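Local structure of glycoside hydrolase family 81 (Clostridium thermocellum, 6FOP) at residues 86-91 against 165-170; 198-203 against 222-227. The protein probably hydrolyses beta-1,3-glucans such as laminarin, as a family 81 glycoside hydrolase of Clostridium thermocellum. All coordinates share one frame; numbering follows the deposited sequence. Where two conformers were deposited one is given.

In the fold
Contact 1 and contact 2 lie in the same beta-rich N-terminal part of the chain, with centres 20 Å apart and about 30 and 29 Å from the centre of the chain. Contact 1 joins the seven-stranded sheet, through the residues leading into strand 89-93, to the eight-stranded sheet, through the hairpin of strands 162-167 and 170-175. Contact 2 starts from strand 200-206 of that second sheet and reaches strand 223-235 of a third. The two meet directly where Phe89 CZ lies 4.1 Å from Ile203 CG2, a packing contact between the sheets. The side chain of Asn87 is about 7 Å from a bound magnesium ion.

Contact 1 of 2, residues 86-91 against 165-170; sequences KNDFTV and VTINGV
Asn168 reaches to Asp88 through one nearly straight hydrogen bond: ND2 of Asn168 lies 2.8 Å from OD1 of Asp88, with an N-H...O angle of 175°. The acceptor is in the amide plane, yet the donor meets the anti side of OD1, 20° out of the carboxylate plane, and the two planes are turned 55° against each other. The syn lone pair of Asp88 OD1 accepts a hydrogen bond from Lys86 NZ at 2.7 Å, part of a salt bridge, giving this oxygen two donors. Lys86 also reaches the turn through a water, which accepts from NZ at 2.8 Å and donates to Asn168 O at 2.7 Å.

Asn168 belongs to a type I' turn, Ile167 to Val170, closing the hairpin between strands 162-167 and 170-175. On the other segment, Asp88 and Phe89 both face Val69 in a classic beta bulge. OD2 of Asp88 is held by Tyr172 OH and Lys71 N, and Lys86 NZ also bonds to Lys71 O.

CG2 of Ile167 makes apolar contact with CB of Asp88 at 3.7 Å. CG2 of Val170, placed anti to its carbonyl carbon, packs against the two charged groups, 3.9 Å from Asp88 OD2 and Lys86 NZ.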
loop_
_atom_site.group_PDB
_atom_site.type_symbol
_atom_site.label_atom_id
_atom_site.label_comp_id
_atom_site.label_asym_id
_atom_site.label_seq_id
_atom_site.Cartn_x
_atom_site.Cartn_y
_atom_site.Cartn_z
ATOM N N LYS A 86 13.027 18.072 -7.940
ATOM C CA LYS A 86 13.903 19.019 -8.628
ATOM C C LYS A 86 15.329 18.809 -8.128
ATOM O O LYS A 86 15.559 18.339 -7.022
ATOM C CB LYS A 86 13.437 20.480 -8.427
ATOM C CG LYS A 86 13.295 20.872 -6.970
ATOM C CD LYS A 86 13.530 22.316 -6.667
ATOM C CE LYS A 86 13.046 22.651 -5.293
ATOM N NZ LYS A 86 14.053 22.530 -4.235
ATOM N N ASN A 87 16.279 19.169 -8.974
ATOM C CA ASN A 87 17.717 19.102 -8.674
ATOM C C ASN A 87 18.166 20.315 -7.878
ATOM O O ASN A 87 18.277 21.422 -8.436
ATOM C CB ASN A 87 18.463 19.009 -10.008
ATOM C CG ASN A 87 19.966 18.917 -9.869
ATOM O OD1 ASN A 87 20.490 18.158 -9.086
ATOM N ND2 ASN A 87 20.665 19.684 -10.697
ATOM N N ASP A 88 18.411 20.144 -6.579
ATOM C CA ASP A 88 19.068 21.205 -5.811
ATOM C C ASP A 88 20.574 21.063 -5.998
ATOM O O ASP A 88 21.272 22.069 -6.193
ATOM C CB ASP A 88 18.659 21.152 -4.325
ATOM C CG ASP A 88 17.209 21.561 -4.086
ATOM O OD1 ASP A 88 16.655 22.379 -4.865
ATOM O OD2 ASP A 88 16.601 21.044 -3.089
ATOM N N PHE A 89 21.095 19.845 -5.941
ATOM C CA PHE A 89 22.490 19.595 -6.334
ATOM C C PHE A 89 22.625 18.167 -6.806
ATOM O O PHE A 89 21.865 17.264 -6.368
ATOM C CB PHE A 89 23.497 19.890 -5.209
ATOM C CG PHE A 89 23.221 19.160 -3.947
ATOM C CD1 PHE A 89 23.786 17.896 -3.732
ATOM C CD2 PHE A 89 22.466 19.733 -2.946
ATOM C CE1 PHE A 89 23.564 17.216 -2.546
ATOM C CE2 PHE A 89 22.223 19.059 -1.768
ATOM C CZ PHE A 89 22.800 17.807 -1.554
ATOM N N THR A 90 23.603 17.930 -7.677
ATOM C CA THR A 90 23.920 16.597 -8.121
ATOM C C THR A 90 25.216 16.142 -7.438
ATOM O O THR A 90 26.233 16.857 -7.461
ATOM C CB THR A 90 24.035 16.547 -9.666
ATOM O OG1 THR A 90 22.737 16.788 -10.243
ATOM C CG2 THR A 90 24.532 15.243 -10.132
ATOM N N VAL A 91 25.171 14.966 -6.823
ATOM C CA VAL A 91 26.342 14.330 -6.245
ATOM C C VAL A 91 27.004 13.570 -7.370
ATOM O O VAL A 91 26.533 12.520 -7.786
ATOM C CB VAL A 91 25.962 13.388 -5.090
ATOM C CG1 VAL A 91 27.179 12.651 -4.545
ATOM C CG2 VAL A 91 25.283 14.156 -3.966
ATOM N N VAL A 165 24.890 24.821 3.738
ATOM C CA VAL A 165 24.613 25.525 2.508
ATOM C C VAL A 165 23.121 25.741 2.330
ATOM O O VAL A 165 22.296 25.021 2.900
ATOM C CB VAL A 165 25.219 24.826 1.268
ATOM C CG1 VAL A 165 26.734 24.658 1.458
ATOM C CG2 VAL A 165 24.571 23.479 0.985
ATOM N N THR A 166 22.776 26.728 1.517
ATOM C CA THR A 166 21.394 27.010 1.162
ATOM C C THR A 166 21.350 27.151 -0.342
ATOM O O THR A 166 22.125 27.922 -0.905
ATOM C CB THR A 166 20.870 28.271 1.834
ATOM O OG1 THR A 166 21.184 28.248 3.244
ATOM C CG2 THR A 166 19.339 28.388 1.645
ATOM N N ILE A 167 20.455 26.392 -0.987
ATOM C CA ILE A 167 20.248 26.441 -2.434
ATOM C C ILE A 167 18.764 26.338 -2.711
ATOM O O ILE A 167 18.112 25.489 -2.114
ATOM C CB ILE A 167 21.067 25.358 -3.162
ATOM C CG1 ILE A 167 21.078 25.581 -4.672
ATOM C CG2 ILE A 167 20.617 23.948 -2.830
ATOM C CD1 ILE A 167 22.003 26.690 -5.093
ATOM N N ASN A 168 18.222 27.165 -3.602
ATOM C CA ASN A 168 16.780 27.168 -3.867
ATOM C C ASN A 168 15.933 27.323 -2.594
ATOM O O ASN A 168 14.834 26.774 -2.498
ATOM C CB ASN A 168 16.379 25.880 -4.638
ATOM C CG ASN A 168 17.032 25.796 -6.009
ATOM O OD1 ASN A 168 17.253 26.824 -6.651
ATOM N ND2 ASN A 168 17.350 24.590 -6.463
ATOM N N GLY A 169 16.448 28.030 -1.592
ATOM C CA GLY A 169 15.753 28.215 -0.323
ATOM C C GLY A 169 15.775 27.023 0.608
ATOM O O GLY A 169 15.146 27.078 1.656
ATOM N N VAL A 170 16.521 25.967 0.255
ATOM C CA VAL A 170 16.580 24.735 1.030
ATOM C C VAL A 170 17.954 24.659 1.698
ATOM O O VAL A 170 18.988 24.825 1.028
ATOM C CB VAL A 170 16.378 23.493 0.126
ATOM C CG1 VAL A 170 16.397 22.210 0.947
ATOM C CG2 VAL A 170 15.062 23.591 -0.639
HETATM O O HOH W 1 12.985 24.963 -3.229
#

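Contact 2 of 2, residues 198-203 against 222-227; sequences KNYFSI and YCFVTD
CD1 of Tyr222 comes to the edge of the Tyr200 ring, near its plane and 3.8 Å from Tyr200 CE2, and the two side chains cross at about a right angle. Phe224 presents a different flat group to the same strand. Its edge carries the backbone N of Phe201, which sits in the ring plane 3.7 Å from Phe224 CZ, while Tyr200 CB and Ser202 CB approach obliquely. The ring of Tyr135 also meets that of Phe224, with planes at about 40°.

The far end of the Phe224 ring does the touching. CZ is 3.7 Å from Tyr200 CB, and CE1 is 4.0 Å from Ser202 CB, so the ring tip spans two residues whose CB atoms point toward it. Phe201, between them, directs its CB away, the alternation expected of an extended strand. While CB of Tyr200 meets Phe224, its CG stands between the backbone N and the carbonyl carbon (chi1 54°), and the ring carried there has CD2 and CE2 facing Tyr222 CD1.

No hydrogen bond joins the two segments; the polar ends are served elsewhere. Tyr200 OH bonds to Glu253 OE1, and Ser202 OG bonds to Ala221 O, just ahead of Tyr222.

The short strand segments 200-203 and 223-227 run nearly perpendicular where the two sheets meet, their axes approaching to 9.1 Å at 92°. Strand 200-206 pairs with 133-139 and 170-175 in the eight-stranded sheet, 223-235 is an outer strand of the three-stranded sheet beside 240-251, and helix 211-220 lies in the connection between them.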
loop_
_atom_site.group_PDB
_atom_site.type_symbol
_atom_site.label_atom_id
_atom_site.label_comp_id
_atom_site.label_asym_id
_atom_site.label_seq_id
_atom_site.Cartn_x
_atom_site.Cartn_y
_atom_site.Cartn_z
ATOM N N LYS A 198 39.657 7.473 3.706
ATOM C CA LYS A 198 38.286 7.772 4.112
ATOM C C LYS A 198 37.510 8.148 2.889
ATOM O O LYS A 198 37.923 9.001 2.094
ATOM C CB LYS A 198 38.269 8.929 5.076
ATOM C CG LYS A 198 39.194 8.745 6.244
ATOM C CD LYS A 198 38.900 9.827 7.266
ATOM C CE LYS A 198 40.032 9.858 8.245
ATOM N NZ LYS A 198 39.816 10.850 9.321
ATOM N N ASN A 199 36.395 7.465 2.701
ATOM C CA ASN A 199 35.681 7.586 1.441
ATOM C C ASN A 199 34.165 7.646 1.604
ATOM O O ASN A 199 33.435 7.523 0.627
ATOM C CB ASN A 199 36.061 6.442 0.501
ATOM C CG ASN A 199 37.513 6.417 0.159
ATOM O OD1 ASN A 199 37.942 7.107 -0.763
ATOM N ND2 ASN A 199 38.284 5.667 0.895
ATOM N N TYR A 200 33.738 7.909 2.829
ATOM C CA TYR A 200 32.314 8.095 3.136
ATOM C C TYR A 200 31.949 9.578 3.104
ATOM O O TYR A 200 32.794 10.464 3.319
ATOM C CB TYR A 200 31.991 7.470 4.501
ATOM C CG TYR A 200 32.863 7.950 5.630
ATOM C CD1 TYR A 200 34.064 7.297 5.937
ATOM C CD2 TYR A 200 32.515 9.037 6.399
ATOM C CE1 TYR A 200 34.870 7.736 6.959
ATOM C CE2 TYR A 200 33.335 9.486 7.427
ATOM C CZ TYR A 200 34.507 8.818 7.711
ATOM O OH TYR A 200 35.374 9.252 8.699
ATOM N N PHE A 201 30.678 9.871 2.827
ATOM C CA PHE A 201 30.226 11.272 2.616
ATOM C C PHE A 201 28.717 11.244 2.778
ATOM O O PHE A 201 28.077 10.341 2.243
ATOM C CB PHE A 201 30.606 11.730 1.211
ATOM C CG PHE A 201 30.242 13.143 0.893
ATOM C CD1 PHE A 201 31.104 14.181 1.242
ATOM C CD2 PHE A 201 29.043 13.450 0.273
ATOM C CE1 PHE A 201 30.793 15.475 0.960
ATOM C CE2 PHE A 201 28.719 14.779 -0.013
ATOM C CZ PHE A 201 29.598 15.788 0.347
ATOM N N SER A 202 28.151 12.186 3.530
ATOM C CA SER A 202 26.680 12.236 3.649
ATOM C C SER A 202 26.172 13.648 3.512
ATOM O O SER A 202 26.939 14.611 3.629
ATOM C CB SER A 202 26.202 11.612 4.961
ATOM O OG SER A 202 26.665 12.347 6.068
ATOM N N ILE A 203 24.873 13.770 3.289
ATOM C CA ILE A 203 24.195 15.070 3.214
ATOM C C ILE A 203 22.928 14.949 4.048
ATOM O O ILE A 203 22.445 13.814 4.285
ATOM C CB ILE A 203 23.886 15.497 1.772
ATOM C CG1 ILE A 203 22.805 14.629 1.112
ATOM C CG2 ILE A 203 25.159 15.476 0.938
ATOM C CD1 ILE A 203 21.362 15.033 1.384
ATOM N N TYR A 222 27.313 10.614 10.473
ATOM C CA TYR A 222 28.224 9.525 10.211
ATOM C C TYR A 222 27.707 8.178 10.651
ATOM O O TYR A 222 28.451 7.208 10.649
ATOM C CB TYR A 222 29.647 9.859 10.756
ATOM C CG TYR A 222 30.105 11.221 10.273
ATOM C CD1 TYR A 222 30.472 11.407 8.954
ATOM C CD2 TYR A 222 30.052 12.324 11.091
ATOM C CE1 TYR A 222 30.831 12.667 8.467
ATOM C CE2 TYR A 222 30.421 13.595 10.628
ATOM C CZ TYR A 222 30.831 13.756 9.319
ATOM O OH TYR A 222 31.183 15.012 8.871
ATOM N N CYS A 223 26.426 8.123 11.021
ATOM C CA CYS A 223 25.752 6.873 11.373
ATOM C C CYS A 223 24.990 6.434 10.135
ATOM O O CYS A 223 23.830 6.785 9.929
ATOM C CB CYS A 223 24.847 7.094 12.576
ATOM S SG CYS A 223 25.760 7.415 14.101
ATOM N N PHE A 224 25.672 5.734 9.251
ATOM C CA PHE A 224 25.105 5.378 7.949
ATOM C C PHE A 224 24.101 4.238 8.131
ATOM O O PHE A 224 24.410 3.216 8.735
ATOM C CB PHE A 224 26.214 4.935 6.995
ATOM C CG PHE A 224 27.000 6.069 6.370
ATOM C CD1 PHE A 224 27.160 7.305 6.990
ATOM C CD2 PHE A 224 27.600 5.864 5.129
ATOM C CE1 PHE A 224 27.884 8.319 6.371
ATOM C CE2 PHE A 224 28.312 6.876 4.527
ATOM C CZ PHE A 224 28.441 8.093 5.139
ATOM N N VAL A 225 22.893 4.420 7.586
ATOM C CA VAL A 225 21.875 3.370 7.654
ATOM C C VAL A 225 22.234 2.272 6.679
ATOM O O VAL A 225 22.386 2.519 5.496
ATOM C CB VAL A 225 20.469 3.921 7.383
ATOM C CG1 VAL A 225 19.469 2.772 7.342
ATOM C CG2 VAL A 225 20.085 4.885 8.484
ATOM N N THR A 226 22.391 1.049 7.206
ATOM C CA THR A 226 22.786 -0.110 6.412
ATOM C C THR A 226 21.709 -1.188 6.298
ATOM O O THR A 226 21.866 -2.112 5.505
ATOM C CB THR A 226 24.082 -0.736 6.968
ATOM O OG1 THR A 226 23.917 -0.984 8.368
ATOM C CG2 THR A 226 25.233 0.237 6.771
ATOM N N ASP A 227 20.606 -1.033 7.039
ATOM C CA ASP A 227 19.460 -1.951 6.890
ATOM C C ASP A 227 18.251 -1.265 7.511
ATOM O O ASP A 227 18.386 -0.438 8.412
ATOM C CB ASP A 227 19.732 -3.314 7.551
ATOM C CG ASP A 227 18.811 -4.431 7.041
ATOM O OD1 ASP A 227 18.144 -4.279 6.025
ATOM O OD2 ASP A 227 18.809 -5.491 7.694
#